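Local coordinates for galactose-binding-like protein (Bacteroides thetaiotaomicron, PDB 7M1B), which is a SusE-like protein that probably binds sugars through its galactose-binding-like domain and belongs to a family with a potential degradative capacity, at residues A[275-278]-A[282-285]; A[233-236]-A[241-244]; A[169-172]-A[177-180]. All coordinates share one frame; numbering follows the deposited sequence.

Interaction 1. Residues A[275-278]-A[282-285]; sequences QRSM and YYYR. With EDO (1,2-ethanediol), chain B.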
loop_
_atom_site.group_PDB
_atom_site.type_symbol
_atom_site.label_atom_id
_atom_site.label_comp_id
_atom_site.label_asym_id
_atom_site.label_seq_id
_atom_site.Cartn_x
_atom_site.Cartn_y
_atom_site.Cartn_z
ATOM N N GLN A 275 -10.571 -6.332 11.043
ATOM C CA GLN A 275 -12.006 -6.410 10.847
ATOM C C GLN A 275 -12.740 -6.145 12.183
ATOM O O GLN A 275 -12.205 -6.416 13.267
ATOM C CB GLN A 275 -12.416 -7.840 10.433
ATOM C CG GLN A 275 -11.911 -8.188 9.017
ATOM C CD GLN A 275 -12.154 -9.661 8.774
ATOM O OE1 GLN A 275 -13.233 -10.195 9.050
ATOM N NE2 GLN A 275 -11.137 -10.311 8.223
ATOM N N ARG A 276 -14.012 -5.691 12.077
ATOM C CA ARG A 276 -14.832 -5.544 13.299
ATOM C C ARG A 276 -15.076 -6.981 13.791
ATOM O O ARG A 276 -15.273 -7.941 13.028
ATOM C CB ARG A 276 -16.178 -4.876 12.895
ATOM C CG ARG A 276 -17.224 -4.883 14.012
ATOM C CD ARG A 276 -18.136 -6.097 13.942
ATOM N NE ARG A 276 -18.962 -6.064 12.698
ATOM C CZ ARG A 276 -20.201 -5.515 12.635
ATOM N NH1 ARG A 276 -20.800 -5.029 13.752
ATOM N NH2 ARG A 276 -20.780 -5.472 11.471
ATOM N N SER A 277 -15.101 -7.145 15.130
ATOM C CA SER A 277 -14.984 -8.461 15.734
ATOM C C SER A 277 -16.107 -8.735 16.727
ATOM O O SER A 277 -16.835 -9.713 16.541
ATOM C CB SER A 277 -13.622 -8.578 16.363
ATOM O OG SER A 277 -13.525 -7.527 17.356
ATOM N N MET A 278 -16.215 -7.951 17.841
ATOM C CA MET A 278 -17.240 -8.110 18.860
ATOM C C MET A 278 -17.251 -9.543 19.383
ATOM O O MET A 278 -18.307 -10.184 19.563
ATOM C CB MET A 278 -18.627 -7.707 18.306
ATOM C CG MET A 278 -18.635 -6.238 17.951
ATOM S SD MET A 278 -20.182 -5.785 17.289
ATOM C CE MET A 278 -19.803 -4.145 16.963
ATOM N N TYR A 282 -18.258 -11.809 14.202
ATOM C CA TYR A 282 -18.448 -10.888 13.075
ATOM C C TYR A 282 -17.351 -10.949 12.022
ATOM O O TYR A 282 -17.419 -10.268 10.998
ATOM C CB TYR A 282 -18.666 -9.458 13.562
ATOM C CG TYR A 282 -20.070 -9.302 14.052
ATOM C CD1 TYR A 282 -20.388 -9.590 15.396
ATOM C CD2 TYR A 282 -21.044 -8.699 13.253
ATOM C CE1 TYR A 282 -21.699 -9.444 15.851
ATOM C CE2 TYR A 282 -22.370 -8.617 13.667
ATOM C CZ TYR A 282 -22.678 -8.901 15.013
ATOM O OH TYR A 282 -23.985 -8.768 15.452
ATOM N N TYR A 283 -16.276 -11.685 12.328
ATOM C CA TYR A 283 -15.258 -11.819 11.297
ATOM C C TYR A 283 -15.803 -12.448 10.013
ATOM O O TYR A 283 -16.660 -13.361 10.008
ATOM C CB TYR A 283 -14.017 -12.591 11.814
ATOM C CG TYR A 283 -13.194 -11.889 12.861
ATOM C CD1 TYR A 283 -12.880 -10.528 12.745
ATOM C CD2 TYR A 283 -12.654 -12.602 13.942
ATOM C CE1 TYR A 283 -12.087 -9.896 13.709
ATOM C CE2 TYR A 283 -11.838 -11.975 14.903
ATOM C CZ TYR A 283 -11.500 -10.647 14.738
ATOM O OH TYR A 283 -10.749 -9.989 15.686
ATOM N N TYR A 284 -15.266 -11.962 8.909
ATOM C CA TYR A 284 -15.462 -12.538 7.574
ATOM C C TYR A 284 -16.953 -12.493 7.173
ATOM O O TYR A 284 -17.435 -13.373 6.456
ATOM C CB TYR A 284 -14.907 -13.977 7.555
ATOM C CG TYR A 284 -13.407 -13.969 7.686
ATOM C CD1 TYR A 284 -12.588 -13.533 6.649
ATOM C CD2 TYR A 284 -12.851 -14.428 8.852
ATOM C CE1 TYR A 284 -11.198 -13.517 6.781
ATOM C CE2 TYR A 284 -11.464 -14.399 9.014
ATOM C CZ TYR A 284 -10.647 -13.998 7.952
ATOM O OH TYR A 284 -9.284 -13.949 8.064
ATOM N N ARG A 285 -17.653 -11.467 7.649
ATOM C CA ARG A 285 -19.039 -11.193 7.236
ATOM C C ARG A 285 -19.386 -9.801 7.793
ATOM O O ARG A 285 -18.516 -9.110 8.353
ATOM C CB ARG A 285 -19.988 -12.239 7.864
ATOM C CG ARG A 285 -20.170 -12.207 9.390
ATOM C CD ARG A 285 -21.200 -13.201 9.983
ATOM N NE ARG A 285 -21.521 -12.996 11.427
ATOM C CZ ARG A 285 -22.563 -12.338 11.986
ATOM N NH1 ARG A 285 -23.467 -11.746 11.208
ATOM N NH2 ARG A 285 -22.686 -12.272 13.325
HETATM C C1 EDO B . -23.481 -2.333 15.984
HETATM O O1 EDO B . -23.250 -3.640 16.501
HETATM C C2 EDO B . -23.018 -2.252 14.574
HETATM O O2 EDO B . -23.207 -3.430 13.730
HETATM O O HOH W 1 -10.238 -7.427 14.863
HETATM O O HOH W 2 -17.664 -7.495 10.564
#

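Interaction 2. Residues A[233-236]-A[241-244]; sequences NGDH and WNYA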
loop_
_atom_site.group_PDB
_atom_site.type_symbol
_atom_site.label_atom_id
_atom_site.label_comp_id
_atom_site.label_asym_id
_atom_site.label_seq_id
_atom_site.Cartn_x
_atom_site.Cartn_y
_atom_site.Cartn_z
ATOM N N ASN A 233 -8.228 5.120 16.259
ATOM C CA ASN A 233 -8.292 5.548 17.670
ATOM C C ASN A 233 -7.496 4.630 18.642
ATOM O O ASN A 233 -7.576 4.783 19.874
ATOM C CB ASN A 233 -9.734 5.728 18.107
ATOM C CG ASN A 233 -10.504 4.437 18.118
ATOM O OD1 ASN A 233 -9.941 3.352 17.897
ATOM N ND2 ASN A 233 -11.820 4.545 18.284
ATOM N N GLY A 234 -6.894 3.578 18.123
ATOM C CA GLY A 234 -6.085 2.615 18.868
ATOM C C GLY A 234 -6.890 1.419 19.378
ATOM O O GLY A 234 -6.279 0.457 19.824
ATOM N N ASP A 235 -8.234 1.446 19.336
ATOM C CA ASP A 235 -9.043 0.388 19.970
ATOM C C ASP A 235 -9.196 -0.738 18.942
ATOM O O ASP A 235 -9.843 -0.597 17.909
ATOM C CB ASP A 235 -10.427 0.932 20.358
ATOM C CG ASP A 235 -11.388 -0.044 21.093
ATOM O OD1 ASP A 235 -11.055 -1.254 21.378
ATOM O OD2 ASP A 235 -12.525 0.404 21.417
ATOM N N HIS A 236 -8.620 -1.901 19.255
ATOM C CA HIS A 236 -8.718 -3.026 18.327
ATOM C C HIS A 236 -8.557 -4.331 19.129
ATOM O O HIS A 236 -8.305 -4.283 20.343
ATOM C CB HIS A 236 -7.632 -2.890 17.264
ATOM C CG HIS A 236 -6.239 -3.092 17.809
ATOM N ND1 HIS A 236 -5.657 -2.109 18.675
ATOM C CD2 HIS A 236 -5.411 -4.155 17.836
ATOM C CE1 HIS A 236 -4.447 -2.565 19.078
ATOM N NE2 HIS A 236 -4.277 -3.793 18.536
ATOM N N TRP A 241 -15.259 -3.580 20.747
ATOM C CA TRP A 241 -16.538 -3.138 20.132
ATOM C C TRP A 241 -16.300 -1.944 19.186
ATOM O O TRP A 241 -17.254 -1.278 18.715
ATOM C CB TRP A 241 -17.602 -2.794 21.225
ATOM C CG TRP A 241 -18.663 -3.874 21.257
ATOM C CD1 TRP A 241 -19.974 -3.740 20.840
ATOM C CD2 TRP A 241 -18.524 -5.244 21.682
ATOM N NE1 TRP A 241 -20.606 -4.933 20.989
ATOM C CE2 TRP A 241 -19.749 -5.873 21.462
ATOM C CE3 TRP A 241 -17.433 -6.016 22.139
ATOM C CZ2 TRP A 241 -19.985 -7.205 21.789
ATOM C CZ3 TRP A 241 -17.638 -7.359 22.418
ATOM C CH2 TRP A 241 -18.905 -7.939 22.223
ATOM N N ASN A 242 -15.033 -1.626 18.864
ATOM C CA ASN A 242 -14.806 -0.444 18.018
ATOM C C ASN A 242 -15.028 -0.747 16.530
ATOM O O ASN A 242 -14.883 -1.888 16.078
ATOM C CB ASN A 242 -13.311 -0.125 18.111
ATOM C CG ASN A 242 -12.975 1.222 17.485
ATOM O OD1 ASN A 242 -13.630 2.212 17.770
ATOM N ND2 ASN A 242 -12.123 1.255 16.472
ATOM N N TYR A 243 -15.504 0.283 15.798
ATOM C CA TYR A 243 -15.595 0.068 14.355
ATOM C C TYR A 243 -15.871 1.433 13.720
ATOM O O TYR A 243 -16.173 2.395 14.395
ATOM C CB TYR A 243 -16.866 -0.768 14.018
ATOM C CG TYR A 243 -18.138 -0.338 14.723
ATOM C CD1 TYR A 243 -18.917 0.772 14.281
ATOM C CD2 TYR A 243 -18.628 -1.058 15.810
ATOM C CE1 TYR A 243 -20.069 1.181 14.956
ATOM C CE2 TYR A 243 -19.758 -0.659 16.493
ATOM C CZ TYR A 243 -20.529 0.406 16.020
ATOM O OH TYR A 243 -21.608 0.754 16.752
ATOM N N ALA A 244 -15.637 1.498 12.398
ATOM C CA ALA A 244 -16.320 2.491 11.546
ATOM C C ALA A 244 -17.298 1.681 10.688
ATOM O O ALA A 244 -16.944 0.628 10.106
ATOM C CB ALA A 244 -15.346 3.239 10.644
HETATM O O HOH W 3 -14.255 -1.491 22.601
HETATM O O HOH W 4 -13.770 2.606 20.764
#

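Interaction 3. Residues A[169-172]-A[177-180]; sequences RGFS and DFKV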
loop_
_atom_site.group_PDB
_atom_site.type_symbol
_atom_site.label_atom_id
_atom_site.label_comp_id
_atom_site.label_asym_id
_atom_site.label_seq_id
_atom_site.Cartn_x
_atom_site.Cartn_y
_atom_site.Cartn_z
ATOM N N ARG A 169 16.675 -5.215 -1.699
ATOM C CA ARG A 169 16.342 -5.078 -0.290
ATOM C C ARG A 169 17.343 -5.908 0.509
ATOM O O ARG A 169 18.304 -6.442 -0.055
ATOM C CB ARG A 169 14.868 -5.462 -0.055
ATOM C CG ARG A 169 13.886 -4.504 -0.724
ATOM C CD ARG A 169 12.579 -4.504 0.021
ATOM N NE ARG A 169 11.550 -4.216 -0.964
ATOM C CZ ARG A 169 10.898 -3.086 -1.083
ATOM N NH1 ARG A 169 11.052 -2.110 -0.203
ATOM N NH2 ARG A 169 9.968 -3.015 -2.024
ATOM N N GLY A 170 17.147 -5.966 1.830
ATOM C CA GLY A 170 18.033 -6.704 2.718
ATOM C C GLY A 170 19.079 -5.821 3.394
ATOM O O GLY A 170 20.030 -6.353 3.959
ATOM N N PHE A 171 18.907 -4.494 3.374
ATOM C CA PHE A 171 19.937 -3.616 3.884
ATOM C C PHE A 171 19.462 -2.872 5.138
ATOM O O PHE A 171 18.326 -2.435 5.270
ATOM C CB PHE A 171 20.328 -2.556 2.859
ATOM C CG PHE A 171 21.044 -3.157 1.684
ATOM C CD1 PHE A 171 22.419 -3.363 1.744
ATOM C CD2 PHE A 171 20.330 -3.643 0.601
ATOM C CE1 PHE A 171 23.097 -3.964 0.698
ATOM C CE2 PHE A 171 21.006 -4.233 -0.463
ATOM C CZ PHE A 171 22.380 -4.409 -0.398
ATOM N N SER A 172 20.402 -2.649 6.023
ATOM C CA SER A 172 20.166 -1.878 7.221
ATOM C C SER A 172 19.933 -0.384 6.912
ATOM O O SER A 172 20.470 0.137 5.942
ATOM C CB SER A 172 21.360 -2.132 8.147
ATOM O OG SER A 172 22.572 -1.673 7.573
ATOM N N ASP A 177 27.247 2.427 0.336
ATOM C CA ASP A 177 27.735 2.779 -0.982
ATOM C C ASP A 177 27.207 1.744 -1.969
ATOM O O ASP A 177 27.325 0.526 -1.720
ATOM C CB ASP A 177 29.268 2.787 -0.937
ATOM C CG ASP A 177 29.835 3.727 0.108
ATOM O OD1 ASP A 177 29.237 4.808 0.316
ATOM O OD2 ASP A 177 30.897 3.376 0.691
ATOM N N PHE A 178 26.601 2.257 -3.049
ATOM C CA PHE A 178 26.052 1.428 -4.108
ATOM C C PHE A 178 26.772 1.737 -5.422
ATOM O O PHE A 178 27.236 2.864 -5.656
ATOM C CB PHE A 178 24.534 1.641 -4.231
ATOM C CG PHE A 178 23.733 1.229 -3.015
ATOM C CD1 PHE A 178 23.324 -0.095 -2.858
ATOM C CD2 PHE A 178 23.393 2.147 -2.024
ATOM C CE1 PHE A 178 22.578 -0.502 -1.761
ATOM C CE2 PHE A 178 22.629 1.740 -0.940
ATOM C CZ PHE A 178 22.245 0.422 -0.799
ATOM N N LYS A 179 26.876 0.704 -6.263
ATOM C CA LYS A 179 27.453 0.848 -7.596
ATOM C C LYS A 179 26.533 0.125 -8.580
ATOM O O LYS A 179 26.091 -1.003 -8.256
ATOM C CB LYS A 179 28.869 0.255 -7.571
ATOM C CG LYS A 179 29.485 -0.148 -8.902
ATOM C CD LYS A 179 30.662 -1.094 -8.728
ATOM C CE LYS A 179 31.815 -0.509 -7.935
ATOM N NZ LYS A 179 33.124 -1.026 -8.404
ATOM N N VAL A 180 26.241 0.787 -9.729
ATOM C CA VAL A 180 25.382 0.244 -10.771
ATOM C C VAL A 180 26.094 0.301 -12.121
ATOM O O VAL A 180 26.702 1.306 -12.509
ATOM C CB VAL A 180 23.982 0.904 -10.883
ATOM C CG1 VAL A 180 23.127 0.089 -11.893
ATOM C CG2 VAL A 180 23.263 1.069 -9.533
#

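Interaction 1. Residues A[275-278]-A[282-285]
The backbones of Ser277 and Tyr282 approach to 5.0 Å between CA atoms, where a weak bond from Tyr282 N to Ser277 O spans the loop and a type II turn from Tyr282 to Arg285 follows. The firmer clasp is made by Gln275. Its OE1 accepts from Tyr284 N at 2.7 Å, with the donor N in the plane of the Gln275 carbonyl. With CG anti to the carbonyl carbon (chi1 -69°) and the chain extended beyond it, this amide reaches into the turn, and its NE2 lies over one face of the Tyr284 ring, toward its rim, the ring plane almost perpendicular to the amide, while bonding to Glu341.

Arg276 works differently. Its chain bends about its CB-CG and CG-CD bonds and lays one face of the guanidinium against the CD2 corner of the Tyr282 ring, with CD2 over its centre and 3.4 Å from CZ, the two planes tilted by 29°. NE donates to a water that also lies 2.8 Å from Tyr282 O; NH1 grips O2 of an ethanediol, probably from the crystallisation liquor, and NH2 bonds Ala286 O. Met278 SD sits over one face of the Tyr282 ring, a Met-aromatic contact with the centroid 4.5 Å away, and Arg285 NH2 lies over the opposite face. Tyr283 packs its CE1 3.3 Å from Ser277 CB, and its OH donates to a water bound to Gln275 O.

The loop follows strand 256-274 and precedes strand 289-290. Gln275 and Arg276 rest on strand 370-380, whereas Tyr283 and Tyr284 lean on helix 331-338.

Interaction 2. Residues A[233-236]-A[241-244]
Asn233 and Asn242 meet amide to amide from opposite directions, and the buried Asn242 is the pivot of the contact. Asn233 ND2 donates to Asn242 OD1 at 3.0 Å in a nearly straight bond (169°). The acceptor is close to the plane of the Asn233 amide, yet the donor stands above the carbonyl plane of Asn242, and the two amides are turned 42° against each other. Asn242 holds its CG anti to the backbone N (chi1 -170°), which sends the amide across toward 233-236. There ND2 makes a weak bond to Asp235 O, 3.3 Å away, in addition to its stronger one to Ser230 O. The carboxylate of Asp235 runs alongside in the other direction and stacks on this amide, its OD2 3.4 Å from Asn242 CB. This is the close-packed side, backed by Gln373 of strand 370-380.

The outer side is looser and wet. Asp235 OD2 accepts from two waters: one, at 2.6 Å from OD2, also donates to Asn242 OD1, and the other accepts from Trp241 N. OD1 of the same carboxylate bonds Ser240 OG, which also takes the N-H of Asn242, so both carboxylate oxygens have partners, OD1 a serine hydroxyl and OD2 water.

Within 233-236, Asn233 OD1 accepts from Asp235 N at 2.9 Å, and His236 ND1 donates to Gly234 O. The first of these bonds closes an Asx turn, here at one side of a surface loop that leads into the short strand 244-245, which pairs with strand 370-380 in what is probably a galactose-binding-like beta sandwich.

Interaction 3. Residues A[169-172]-A[177-180]
Phe171 and Phe178 meet edge to face at one end of a beta sandwich, Phe171 from a loop and Phe178 from a strand. Its two antiparallel sheets, 118-122/125-131/163-168 and 155-159/138-144/176-183/193-197, have a strand order resembling that of a fibronectin type III-like fold. Phe171 follows strand 163-168 of the first sheet; Phe178 lies on strand 176-183 in the second. The backbones stay far apart, 11.2 Å between the CA atoms of Phe171 and Asp177, so the rings alone span the gap.

Phe178 presents its edge and Phe171 its face. The planes stand 73° apart, a T-shaped arrangement somewhat off the perpendicular, and the centroids are separated by 5.4 Å. The side chain of Phe171 comes from the loop and that of Phe178 from the strand, the two running in opposite directions alongside each other, so the leading part of the Phe178 ring lies over the Phe171 ring. Both have CG anti to the carbonyl carbon (chi1 -69° in Phe171 and -63° in Phe178), which extends each ring toward the other.

Thr144 of strand 138-144 touches both rings, and Ile126 packs against Phe178. His176 makes a further edge-to-face pair with Phe171, while the backbone of Phe171 is bonded to Gly124, in the short link between strands 118-122 and 125-131. No hydrogen bond links the two segments, and the nearest approach is carbon to carbon: CE1 of Phe178 stands 4.1 Å from CZ of Phe171.

Interactions 1 and 2 occupy neighbouring loops of the galactose-binding-like domain, with centres about 12 Å apart. They touch directly: Met278 and Arg276 pack on Tyr243, and Met278 meets Trp241. Both border strand 370-380. Interaction 1 is largely buried and mixes amide, guanidinium, sulfur and aromatic packing; interaction 2 is smaller, more polar and water-bridged on its outer side. Interaction 3 lies in what resembles a fibronectin type III domain on the opposite side of the chain's centre, its nearest atoms about 24 Å from either of the others. It is purely apolar, partly buried, and packs a loop residue on a strand of the other sheet, whereas the other two contacts each join two parts of one loop.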